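Local coordinates for beta-ketoacyl-[acyl-carrier-protein] synthase FabY (Pseudomonas aeruginosa, PDB 4CW4), which catalyses the condensation of acetyl-CoA with malonyl-ACP to give acetoacetyl-ACP, the primer that starts fatty acid synthesis, at residues G16-A21 against V196-D201; L192-V197 against L363-Q368; N312-I317 against S478-S483; A470-V475 against A484-S489. All coordinates share one frame; numbering follows the deposited sequence. Where two conformers were deposited one is given.

Interaction 1. Residues G16-A21 against V196-D201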
loop_
_atom_site.group_PDB
_atom_site.type_symbol
_atom_site.label_atom_id
_atom_site.label_comp_id
_atom_site.label_asym_id
_atom_site.label_seq_id
_atom_site.Cartn_x
_atom_site.Cartn_y
_atom_site.Cartn_z
ATOM N N GLY A 16 7.102 5.719 19.976
ATOM C CA GLY A 16 6.340 4.839 20.826
ATOM C C GLY A 16 5.741 3.704 20.052
ATOM O O GLY A 16 5.837 3.684 18.824
ATOM N N GLY A 17 5.105 2.782 20.763
ATOM C CA GLY A 17 4.517 1.626 20.114
ATOM C C GLY A 17 4.649 0.386 20.964
ATOM O O GLY A 17 5.045 0.462 22.125
ATOM N N TYR A 18 4.337 -0.760 20.362
ATOM C CA TYR A 18 4.258 -2.046 21.051
ATOM C C TYR A 18 4.692 -3.172 20.137
ATOM O O TYR A 18 4.246 -3.274 18.983
ATOM C CB TYR A 18 2.833 -2.312 21.550
ATOM C CG TYR A 18 2.413 -1.286 22.578
ATOM C CD1 TYR A 18 2.738 -1.442 23.922
ATOM C CD2 TYR A 18 1.723 -0.138 22.201
ATOM C CE1 TYR A 18 2.389 -0.497 24.863
ATOM C CE2 TYR A 18 1.401 0.826 23.132
ATOM C CZ TYR A 18 1.723 0.634 24.462
ATOM O OH TYR A 18 1.395 1.573 25.415
ATOM N N ASN A 19 5.564 -4.013 20.675
ATOM C CA ASN A 19 5.922 -5.276 20.046
ATOM C C ASN A 19 6.171 -6.317 21.124
ATOM O O ASN A 19 5.797 -6.090 22.287
ATOM C CB ASN A 19 7.094 -5.102 19.081
ATOM C CG ASN A 19 8.369 -4.654 19.753
ATOM O OD1 ASN A 19 8.569 -4.846 20.949
ATOM N ND2 ASN A 19 9.277 -4.112 18.956
ATOM N N ALA A 20 6.771 -7.443 20.760
ATOM C CA ALA A 20 6.955 -8.540 21.704
ATOM C C ALA A 20 7.828 -8.161 22.891
ATOM O O ALA A 20 7.823 -8.866 23.896
ATOM C CB ALA A 20 7.531 -9.758 20.984
ATOM N N ALA A 21 8.583 -7.065 22.790
ATOM C CA ALA A 21 9.452 -6.638 23.896
ATOM C C ALA A 21 8.737 -5.692 24.872
ATOM O O ALA A 21 9.267 -5.383 25.927
ATOM C CB ALA A 21 10.724 -5.976 23.356
ATOM N N VAL A 196 -3.795 2.617 16.755
ATOM C CA VAL A 196 -4.359 3.651 17.622
ATOM C C VAL A 196 -3.586 3.716 18.947
ATOM O O VAL A 196 -3.208 4.790 19.418
ATOM C CB VAL A 196 -5.875 3.393 17.850
ATOM C CG1 VAL A 196 -6.443 4.224 19.000
ATOM C CG2 VAL A 196 -6.650 3.638 16.555
ATOM N N VAL A 197 -3.331 2.560 19.536
ATOM C CA VAL A 197 -2.649 2.515 20.834
ATOM C C VAL A 197 -1.175 2.930 20.735
ATOM O O VAL A 197 -0.661 3.680 21.587
ATOM C CB VAL A 197 -2.833 1.125 21.484
ATOM C CG1 VAL A 197 -2.020 0.980 22.715
ATOM C CG2 VAL A 197 -4.318 0.898 21.772
ATOM N N ALA A 198 -0.501 2.492 19.678
ATOM C CA ALA A 198 0.878 2.895 19.432
ATOM C C ALA A 198 1.002 4.381 19.133
ATOM O O ALA A 198 1.954 5.024 19.564
ATOM C CB ALA A 198 1.472 2.077 18.296
ATOM N N ALA A 199 0.078 4.923 18.351
ATOM C CA ALA A 199 0.173 6.326 17.986
ATOM C C ALA A 199 0.072 7.204 19.221
ATOM O O ALA A 199 0.788 8.198 19.340
ATOM C CB ALA A 199 -0.879 6.704 16.955
ATOM N N THR A 200 -0.821 6.851 20.138
ATOM C CA THR A 200 -0.963 7.643 21.350
ATOM C C THR A 200 0.343 7.613 22.129
ATOM O O THR A 200 0.803 8.655 22.599
ATOM C CB THR A 200 -2.109 7.157 22.256
ATOM O OG1 THR A 200 -3.367 7.358 21.605
ATOM C CG2 THR A 200 -2.101 7.921 23.578
ATOM N N ASP A 201 0.933 6.428 22.278
ATOM C CA ASP A 201 2.211 6.309 23.009
ATOM C C ASP A 201 3.258 7.246 22.386
ATOM O O ASP A 201 3.928 8.009 23.104
ATOM C CB ASP A 201 2.688 4.857 22.982
ATOM C CG ASP A 201 3.898 4.609 23.839
ATOM O OD1 ASP A 201 3.977 5.136 24.976
ATOM O OD2 ASP A 201 4.796 3.887 23.374
HETATM O O HOH W 1 -0.283 3.490 24.390
#
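Tyr-18, near the end of strand 10-19, lays its ring against helix 190-204. Its CG lies anti to the carbonyl carbon (chi1 -63°), which swings the ring from CB along the flank of the helix. From there CD2 passes Ala-198 CA, 4.2 Å away and near the ring plane, while CE2 meets Val-197 CG1 closely at 3.4 Å, the two side chains crossing at about a right angle. CZ is still grazed by that methyl group. At the tip, OH lies 2.7 Å from a water, which in turn donates to Val-197 O at 2.8 Å; both the water and this carbonyl oxygen sit in the ring plane at its edge. The direct polar link is made one residue earlier in the strand, where Gly-17 N donates to the anti lone pair of Asp-201 OD2 (2.9 Å, N-H...O 154°). With no side chain on Gly-16, OD2 can also approach its CA, and Gly-17 CA rests 3.6 Å from Ala-198 CB. Ser-25 and Tyr-585 engage Asp-201 OD1. Helix segment 196-201 runs at 138° to strand segment 16-19, nearer antiparallel than parallel, and covers it beside neighbouring strand 366-374, whose Ser-367 and Tyr-369 also touch Ala-198.

Interaction 2. Residues L192-V197 against L363-Q368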
loop_
_atom_site.group_PDB
_atom_site.type_symbol
_atom_site.label_atom_id
_atom_site.label_comp_id
_atom_site.label_asym_id
_atom_site.label_seq_id
_atom_site.Cartn_x
_atom_site.Cartn_y
_atom_site.Cartn_z
ATOM N N LEU A 192 -5.535 -2.225 13.484
ATOM C CA LEU A 192 -6.011 -0.874 13.709
ATOM C C LEU A 192 -5.998 -0.537 15.188
ATOM O O LEU A 192 -5.645 0.577 15.548
ATOM C CB LEU A 192 -7.384 -0.649 13.087
ATOM C CG LEU A 192 -7.452 -0.878 11.572
ATOM C CD1 LEU A 192 -8.735 -0.264 11.002
ATOM C CD2 LEU A 192 -6.214 -0.352 10.820
ATOM N N GLN A 193 -6.377 -1.492 16.041
ATOM C CA GLN A 193 -6.258 -1.312 17.482
ATOM C C GLN A 193 -4.812 -0.984 17.852
ATOM O O GLN A 193 -4.557 -0.066 18.622
ATOM C CB GLN A 193 -6.691 -2.580 18.208
ATOM C CG GLN A 193 -8.131 -3.010 17.929
ATOM C CD GLN A 193 -8.449 -4.348 18.511
ATOM O OE1 GLN A 193 -7.648 -4.950 19.211
ATOM N NE2 GLN A 193 -9.632 -4.814 18.242
ATOM N N MET A 194 -3.872 -1.726 17.284
ATOM C CA MET A 194 -2.463 -1.540 17.595
ATOM C C MET A 194 -1.975 -0.190 17.110
ATOM O O MET A 194 -1.196 0.460 17.788
ATOM C CB MET A 194 -1.627 -2.680 17.005
ATOM C CG MET A 194 -1.817 -3.982 17.778
ATOM S SD MET A 194 -0.976 -5.427 17.112
ATOM C CE MET A 194 0.727 -4.869 17.062
ATOM N N SER A 195 -2.476 0.261 15.967
ATOM C CA SER A 195 -2.061 1.556 15.432
ATOM C C SER A 195 -2.534 2.679 16.339
ATOM O O SER A 195 -1.785 3.600 16.642
ATOM C CB SER A 195 -2.594 1.775 14.005
ATOM O OG SER A 195 -2.072 2.980 13.468
ATOM N N VAL A 196 -3.795 2.617 16.755
ATOM C CA VAL A 196 -4.359 3.651 17.622
ATOM C C VAL A 196 -3.586 3.716 18.947
ATOM O O VAL A 196 -3.208 4.790 19.418
ATOM C CB VAL A 196 -5.875 3.393 17.850
ATOM C CG1 VAL A 196 -6.443 4.224 19.000
ATOM C CG2 VAL A 196 -6.650 3.638 16.555
ATOM N N VAL A 197 -3.331 2.560 19.536
ATOM C CA VAL A 197 -2.649 2.515 20.834
ATOM C C VAL A 197 -1.175 2.930 20.735
ATOM O O VAL A 197 -0.661 3.680 21.587
ATOM C CB VAL A 197 -2.833 1.125 21.484
ATOM C CG1 VAL A 197 -2.020 0.980 22.715
ATOM C CG2 VAL A 197 -4.318 0.898 21.772
ATOM N N LEU A 363 7.315 -14.940 12.162
ATOM C CA LEU A 363 6.308 -13.918 11.985
ATOM C C LEU A 363 6.007 -13.228 13.318
ATOM O O LEU A 363 5.949 -13.879 14.354
ATOM C CB LEU A 363 5.056 -14.590 11.439
ATOM C CG LEU A 363 3.929 -13.717 10.943
ATOM C CD1 LEU A 363 4.372 -12.908 9.751
ATOM C CD2 LEU A 363 2.757 -14.597 10.585
ATOM N N ALA A 364 5.797 -11.913 13.285
ATOM C CA ALA A 364 5.553 -11.131 14.482
ATOM C C ALA A 364 4.563 -10.002 14.222
ATOM O O ALA A 364 4.362 -9.574 13.085
ATOM C CB ALA A 364 6.843 -10.553 15.000
ATOM N N GLU A 365 3.986 -9.505 15.307
ATOM C CA GLU A 365 3.136 -8.317 15.262
ATOM C C GLU A 365 3.820 -7.143 15.955
ATOM O O GLU A 365 4.472 -7.292 16.986
ATOM C CB GLU A 365 1.800 -8.598 15.952
ATOM C CG GLU A 365 1.899 -8.968 17.425
ATOM C CD GLU A 365 0.576 -9.374 18.063
ATOM O OE1 GLU A 365 -0.469 -9.458 17.365
ATOM O OE2 GLU A 365 0.587 -9.635 19.277
ATOM N N SER A 366 3.644 -5.955 15.390
ATOM C CA SER A 366 4.225 -4.742 15.953
ATOM C C SER A 366 3.554 -3.534 15.375
ATOM O O SER A 366 3.202 -3.519 14.192
ATOM C CB SER A 366 5.704 -4.645 15.610
ATOM O OG SER A 366 6.298 -3.510 16.240
ATOM N N SER A 367 3.378 -2.513 16.200
ATOM C CA SER A 367 3.033 -1.188 15.694
ATOM C C SER A 367 3.957 -0.205 16.365
ATOM O O SER A 367 4.098 -0.206 17.584
ATOM C CB SER A 367 1.577 -0.802 15.948
ATOM O OG SER A 367 1.311 0.471 15.369
ATOM N N GLN A 368 4.572 0.655 15.559
ATOM C CA GLN A 368 5.611 1.578 16.006
ATOM C C GLN A 368 5.454 2.886 15.259
ATOM O O GLN A 368 5.177 2.865 14.067
ATOM C CB GLN A 368 6.993 1.016 15.670
ATOM C CG GLN A 368 7.344 -0.325 16.274
ATOM C CD GLN A 368 7.813 -0.224 17.697
ATOM O OE1 GLN A 368 7.310 0.585 18.475
ATOM N NE2 GLN A 368 8.780 -1.055 18.055
#
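Close packing between helix 190-204 and the start of strand 366-374 rests on one long apolar side chain, Met-194. Its CG is anti to the carbonyl carbon, and a bend at chi3 (56°) turns the terminal methyl down onto the strand backbone. There CE lies 3.5 Å from Ser-366 N and 4.0 Å from Glu-365 CB, so the methyl covers peptide atoms as much as side chain, and Met-194 and Glu-365 cross at roughly a right angle. Nearer the helix, Met-194 CB packs on Ser-367 CB at 3.9 Å.

Polar groups take part by proximity and find their bonding partners elsewhere. Ser-367 OG, anti to its own backbone N, lodges against the helix turn, 3.5 Å from Ser-195 CA, and is hydrogen-bonded to Asn-312 O on the adjacent strand. Glu-365 OE1 passes 4.1 Å from Met-194 SD; the carboxylate is fixed by a salt bridge to Arg-190 and a hydrogen bond to Tyr-98, which probably keeps it ionised within the buried contact. Ser-195 OG pairs with Tyr-369 OH.

Helix segment 192-197 runs at 31° to strand segment 366-368, with a closest axis approach of 7.6 Å. Ser-367 points to this helix whereas Ser-366 points away, with its OG hydrogen-bonded to Asp-485 of helix 482-496, so the strand has a helix on each face, consistent with the layered alpha/beta architecture of the thiolase fold.

Interaction 3. Residues N312-I317 against S478-S483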
loop_
_atom_site.group_PDB
_atom_site.type_symbol
_atom_site.label_atom_id
_atom_site.label_comp_id
_atom_site.label_asym_id
_atom_site.label_seq_id
_atom_site.Cartn_x
_atom_site.Cartn_y
_atom_site.Cartn_z
ATOM N N ASN A 312 4.162 2.155 11.234
ATOM C CA ASN A 312 3.443 1.055 10.600
ATOM C C ASN A 312 2.740 0.248 11.681
ATOM O O ASN A 312 3.051 0.359 12.875
ATOM C CB ASN A 312 4.412 0.147 9.832
ATOM C CG ASN A 312 4.778 0.678 8.462
ATOM O OD1 ASN A 312 5.915 1.093 8.222
ATOM N ND2 ASN A 312 3.823 0.662 7.554
ATOM N N SER A 313 1.798 -0.586 11.252
ATOM C CA SER A 313 1.120 -1.495 12.138
ATOM C C SER A 313 0.810 -2.777 11.386
ATOM O O SER A 313 0.166 -2.734 10.340
ATOM C CB SER A 313 -0.184 -0.908 12.633
ATOM O OG SER A 313 -0.737 -1.806 13.583
ATOM N N GLU A 314 1.288 -3.890 11.904
ATOM C CA GLU A 314 1.061 -5.190 11.298
ATOM C C GLU A 314 0.712 -6.199 12.385
ATOM O O GLU A 314 1.417 -6.326 13.382
ATOM C CB GLU A 314 2.289 -5.667 10.516
ATOM C CG GLU A 314 1.975 -6.762 9.508
ATOM C CD GLU A 314 1.763 -6.242 8.107
ATOM O OE1 GLU A 314 2.615 -5.495 7.589
ATOM O OE2 GLU A 314 0.758 -6.625 7.485
ATOM N N ALA A 315 -0.385 -6.922 12.167
ATOM C CA ALA A 315 -0.853 -7.955 13.070
ATOM C C ALA A 315 -1.166 -9.194 12.225
ATOM O O ALA A 315 -2.313 -9.479 11.900
ATOM C CB ALA A 315 -2.103 -7.480 13.839
ATOM N N PRO A 316 -0.117 -9.931 11.835
ATOM C CA PRO A 316 -0.250 -11.017 10.872
ATOM C C PRO A 316 -0.268 -12.407 11.496
ATOM O O PRO A 316 -0.129 -13.372 10.746
ATOM C CB PRO A 316 1.016 -10.855 10.061
ATOM C CG PRO A 316 2.039 -10.500 11.126
ATOM C CD PRO A 316 1.298 -9.658 12.144
ATOM N N ILE A 317 -0.447 -12.525 12.811
ATOM C CA ILE A 317 -0.423 -13.828 13.453
ATOM C C ILE A 317 -1.808 -14.472 13.282
ATOM O O ILE A 317 -2.654 -14.421 14.171
ATOM C CB ILE A 317 0.017 -13.772 14.918
ATOM C CG1 ILE A 317 1.347 -13.002 15.058
ATOM C CG2 ILE A 317 0.158 -15.181 15.449
ATOM C CD1 ILE A 317 1.743 -12.722 16.494
ATOM N N SER A 478 8.187 -8.353 11.969
ATOM C CA SER A 478 6.851 -7.742 11.956
ATOM C C SER A 478 6.471 -7.135 10.607
ATOM O O SER A 478 5.552 -6.322 10.514
ATOM C CB SER A 478 6.737 -6.686 13.055
ATOM O OG SER A 478 7.711 -5.681 12.837
ATOM N N LEU A 479 7.146 -7.573 9.553
ATOM C CA LEU A 479 6.702 -7.312 8.182
ATOM C C LEU A 479 6.806 -5.805 7.906
ATOM O O LEU A 479 7.914 -5.280 7.917
ATOM C CB LEU A 479 5.310 -7.897 7.922
ATOM C CG LEU A 479 5.140 -9.402 8.175
ATOM C CD1 LEU A 479 3.788 -9.880 7.682
ATOM C CD2 LEU A 479 6.264 -10.242 7.552
ATOM N N ALA A 480 5.689 -5.103 7.670
ATOM C CA ALA A 480 5.790 -3.658 7.423
ATOM C C ALA A 480 6.579 -2.943 8.511
ATOM O O ALA A 480 7.350 -2.033 8.234
ATOM C CB ALA A 480 4.419 -2.984 7.290
ATOM N N THR A 481 6.385 -3.367 9.749
ATOM C CA THR A 481 6.908 -2.628 10.888
ATOM C C THR A 481 8.346 -3.021 11.215
ATOM O O THR A 481 8.950 -2.460 12.121
ATOM C CB THR A 481 5.989 -2.879 12.101
ATOM O OG1 THR A 481 4.634 -2.731 11.668
ATOM C CG2 THR A 481 6.258 -1.916 13.246
ATOM N N ALA A 482 8.901 -3.959 10.458
ATOM C CA ALA A 482 10.197 -4.525 10.819
ATOM C C ALA A 482 11.287 -3.461 11.005
ATOM O O ALA A 482 12.023 -3.470 11.982
ATOM C CB ALA A 482 10.639 -5.535 9.804
ATOM N N SER A 483 11.417 -2.547 10.055
ATOM C CA SER A 483 12.481 -1.564 10.142
ATOM C C SER A 483 12.184 -0.453 11.133
ATOM O O SER A 483 13.098 0.255 11.517
ATOM C CB SER A 483 12.895 -1.041 8.762
ATOM O OG SER A 483 11.793 -0.559 8.005
#
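Two flat groups on strand 307-314, the Asn-312 amide and the Glu-314 carboxylate, lie against the turn that follows the predicted catalytic His-477 in this thiolase-fold ketosynthase. Ala-480 lies over one flat side of the amide, with its CB 3.7 Å from ND2 and its carbonyl oxygen on that same side. Since Ala-480 O and Asn-312 OD1 are both acceptors, the amide is oriented from outside: ND2 bonds to Gly-227 O, and OD1 receives a weak bond from Asn-292.

The carboxylate is gripped by backbone N-H groups. Ala-480 N donates to the anti lone pair of Glu-314 OE1 (3.1 Å, N-H...O 151°), while Ile-229 N bonds to OE1 and Met-230 N to OE2. These donors probably stabilise the buried negative charge. A bend at chi2 (97°) brings the group against the turn, where OE1 also lies tightly against Ala-480 CB at 3.1 Å and the Leu-479 side chain crosses that of Glu-314 at about a right angle, its CB over the carboxylate face near CD.

Nearer the strand, Glu-314 CB touches Ser-478 O at 3.3 Å. Thr-481 OG1 leans on Asn-312 CB (3.4 Å) and is bonded to Ser-366 O of the next strand. Leu-479, at a positive phi of 67°, sends its backbone N to His-477 ND1. Its side chain then meets the proline ring tip to tip, with CD1 3.8 Å from Pro-316 CB.

Interaction 4. Residues A470-V475 against A484-S489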
loop_
_atom_site.group_PDB
_atom_site.type_symbol
_atom_site.label_atom_id
_atom_site.label_comp_id
_atom_site.label_asym_id
_atom_site.label_seq_id
_atom_site.Cartn_x
_atom_site.Cartn_y
_atom_site.Cartn_z
ATOM N N ALA A 470 20.849 -7.436 15.519
ATOM C CA ALA A 470 19.720 -8.002 14.773
ATOM C C ALA A 470 18.471 -8.118 15.649
ATOM O O ALA A 470 18.309 -9.055 16.411
ATOM C CB ALA A 470 20.105 -9.354 14.193
ATOM N N VAL A 471 17.604 -7.117 15.545
ATOM C CA VAL A 471 16.476 -7.001 16.455
ATOM C C VAL A 471 15.499 -8.178 16.304
ATOM O O VAL A 471 14.796 -8.520 17.253
ATOM C CB VAL A 471 15.736 -5.660 16.257
ATOM C CG1 VAL A 471 14.873 -5.702 14.986
ATOM C CG2 VAL A 471 14.913 -5.299 17.491
ATOM N N LYS A 472 15.468 -8.809 15.128
ATOM C CA LYS A 472 14.518 -9.908 14.893
ATOM C C LYS A 472 14.823 -11.130 15.753
ATOM O O LYS A 472 13.967 -11.997 15.938
ATOM C CB LYS A 472 14.469 -10.304 13.413
ATOM C CG LYS A 472 13.904 -9.211 12.493
ATOM C CD LYS A 472 13.940 -9.622 11.025
ATOM C CE LYS A 472 13.435 -8.518 10.093
ATOM N NZ LYS A 472 14.248 -7.276 10.198
ATOM N N ALA A 473 16.032 -11.211 16.301
ATOM C CA ALA A 473 16.334 -12.285 17.244
ATOM C C ALA A 473 15.398 -12.221 18.452
ATOM O O ALA A 473 15.010 -13.256 19.024
ATOM C CB ALA A 473 17.778 -12.177 17.708
ATOM N N TYR A 474 15.091 -10.994 18.859
ATOM C CA TYR A 474 14.229 -10.740 20.017
ATOM C C TYR A 474 12.740 -10.741 19.698
ATOM O O TYR A 474 11.952 -11.331 20.444
ATOM C CB TYR A 474 14.582 -9.395 20.660
ATOM C CG TYR A 474 15.985 -9.314 21.202
ATOM C CD1 TYR A 474 16.291 -9.864 22.443
ATOM C CD2 TYR A 474 17.013 -8.706 20.485
ATOM C CE1 TYR A 474 17.563 -9.792 22.974
ATOM C CE2 TYR A 474 18.304 -8.645 21.009
ATOM C CZ TYR A 474 18.568 -9.189 22.259
ATOM O OH TYR A 474 19.828 -9.137 22.802
ATOM N N VAL A 475 12.342 -10.019 18.645
ATOM C CA VAL A 475 10.925 -9.743 18.419
ATOM C C VAL A 475 10.382 -10.304 17.116
ATOM O O VAL A 475 9.246 -10.049 16.770
ATOM C CB VAL A 475 10.643 -8.214 18.476
ATOM C CG1 VAL A 475 11.043 -7.659 19.839
ATOM C CG2 VAL A 475 11.368 -7.463 17.332
ATOM N N ALA A 484 10.945 -0.328 11.587
ATOM C CA ALA A 484 10.641 0.532 12.725
ATOM C C ALA A 484 11.119 -0.127 14.038
ATOM O O ALA A 484 11.662 0.537 14.896
ATOM C CB ALA A 484 9.146 0.854 12.804
ATOM N N ASP A 485 10.913 -1.430 14.191
ATOM C CA ASP A 485 11.490 -2.145 15.334
ATOM C C ASP A 485 13.010 -1.908 15.388
ATOM O O ASP A 485 13.596 -1.727 16.458
ATOM C CB ASP A 485 11.240 -3.663 15.244
ATOM C CG ASP A 485 9.778 -4.052 15.415
ATOM O OD1 ASP A 485 9.002 -3.314 16.068
ATOM O OD2 ASP A 485 9.425 -5.150 14.915
ATOM N N GLN A 486 13.656 -1.951 14.222
ATOM C CA GLN A 486 15.095 -1.672 14.134
ATOM C C GLN A 486 15.438 -0.249 14.578
ATOM O O GLN A 486 16.319 -0.042 15.419
ATOM C CB GLN A 486 15.625 -1.922 12.712
ATOM C CG GLN A 486 15.542 -3.364 12.233
ATOM C CD GLN A 486 15.880 -3.473 10.744
ATOM O OE1 GLN A 486 15.098 -3.086 9.880
ATOM N NE2 GLN A 486 17.039 -3.975 10.447
ATOM N N LEU A 487 14.772 0.736 13.987
ATOM C CA LEU A 487 15.041 2.139 14.296
ATOM C C LEU A 487 14.860 2.412 15.782
ATOM O O LEU A 487 15.700 3.032 16.410
ATOM C CB LEU A 487 14.132 3.063 13.460
ATOM C CG LEU A 487 14.273 4.567 13.800
ATOM C CD1 LEU A 487 15.706 5.004 13.719
ATOM C CD2 LEU A 487 13.399 5.461 12.892
ATOM N N ILE A 488 13.789 1.911 16.361
ATOM C CA ILE A 488 13.526 2.245 17.745
ATOM C C ILE A 488 14.557 1.593 18.661
ATOM O O ILE A 488 15.020 2.221 19.620
ATOM C CB ILE A 488 12.073 1.936 18.103
ATOM C CG1 ILE A 488 11.185 3.045 17.523
ATOM C CG2 ILE A 488 11.890 1.826 19.611
ATOM C CD1 ILE A 488 9.741 2.800 17.672
ATOM N N SER A 489 14.950 0.363 18.358
ATOM C CA SER A 489 16.030 -0.256 19.115
ATOM C C SER A 489 17.318 0.564 19.012
ATOM O O SER A 489 18.014 0.766 20.014
ATOM C CB SER A 489 16.283 -1.679 18.653
ATOM O OG SER A 489 17.387 -2.197 19.363
HETATM O O HOH W 2 18.115 -5.292 13.361
HETATM O O HOH W 3 14.119 -5.189 8.185
HETATM O O HOH W 4 8.191 -7.507 15.980
#
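The short helix around residues 472-475 carries the first part of the K-x-x-x-G-H sequence, which ends at the predicted catalytic His-477, and it faces the long helix 482-496 that follows this histidine. Val-471 forms the apolar centre. With CG1 in the crowded position between backbone N and carbonyl carbon (chi1 76°), its two methyl groups straddle the helix surface: CG1 packs on Gln-486 CG at 3.7 Å, and CG2 reaches Ser-489 CB at 4.0 Å as well as the carbonyl oxygen of Asp-485. Val-475 CG2 rests 3.9 Å from Asp-485 OD2, a carboxylate whose other oxygen bonds to Ser-366.

Water carries the polar traffic. Lys-472 extends fully until a bend at chi4 (60°) turns its ammonium group; NZ donates to a water at 2.9 Å, and that water donates to Gln-486 OE1, also at 2.9 Å. A second water accepts from Val-471 N (2.9 Å) and more weakly from Gln-486 NE2, so the Gln-486 amide is tethered at both ends, with Asn-536 O as a further partner of NE2. The short helix is knit by Val-471 O, which accepts from both Tyr-474 N and Val-475 N.

Lys-472 NZ is also bonded to the backbone O of His-439, the other predicted catalytic histidine, and its side chain touches His-477. A lysine beside the two histidines is characteristic of the Cys-His-His active site of KAS I/II enzymes.

In the fold
The four contacts form one buried cluster. Interactions 1 and 2, about 7 Å apart between centres, share helix 190-204, and their strands pair through Tyr-18 N and Ser-367 O at 2.8 Å. Ser-366 O joins interaction 2 to interaction 3, lying 3.0 Å from Glu-314 N. Asp-485 of interaction 4 is the hub: OD1 lies 2.7 Å from Ser-366 OG and 3.0 Å from both Asn-19 ND2 and Gln-368 NE2, while OD2 lies 2.7 Å from Ser-478 OG. The side chain of Leu-479 in interaction 3 comes within about 4 Å of those of Cys-286, the inferred active-site cysteine, and His-477; that of Lys-472 in interaction 4 comes as close to the predicted catalytic His-439 and His-477.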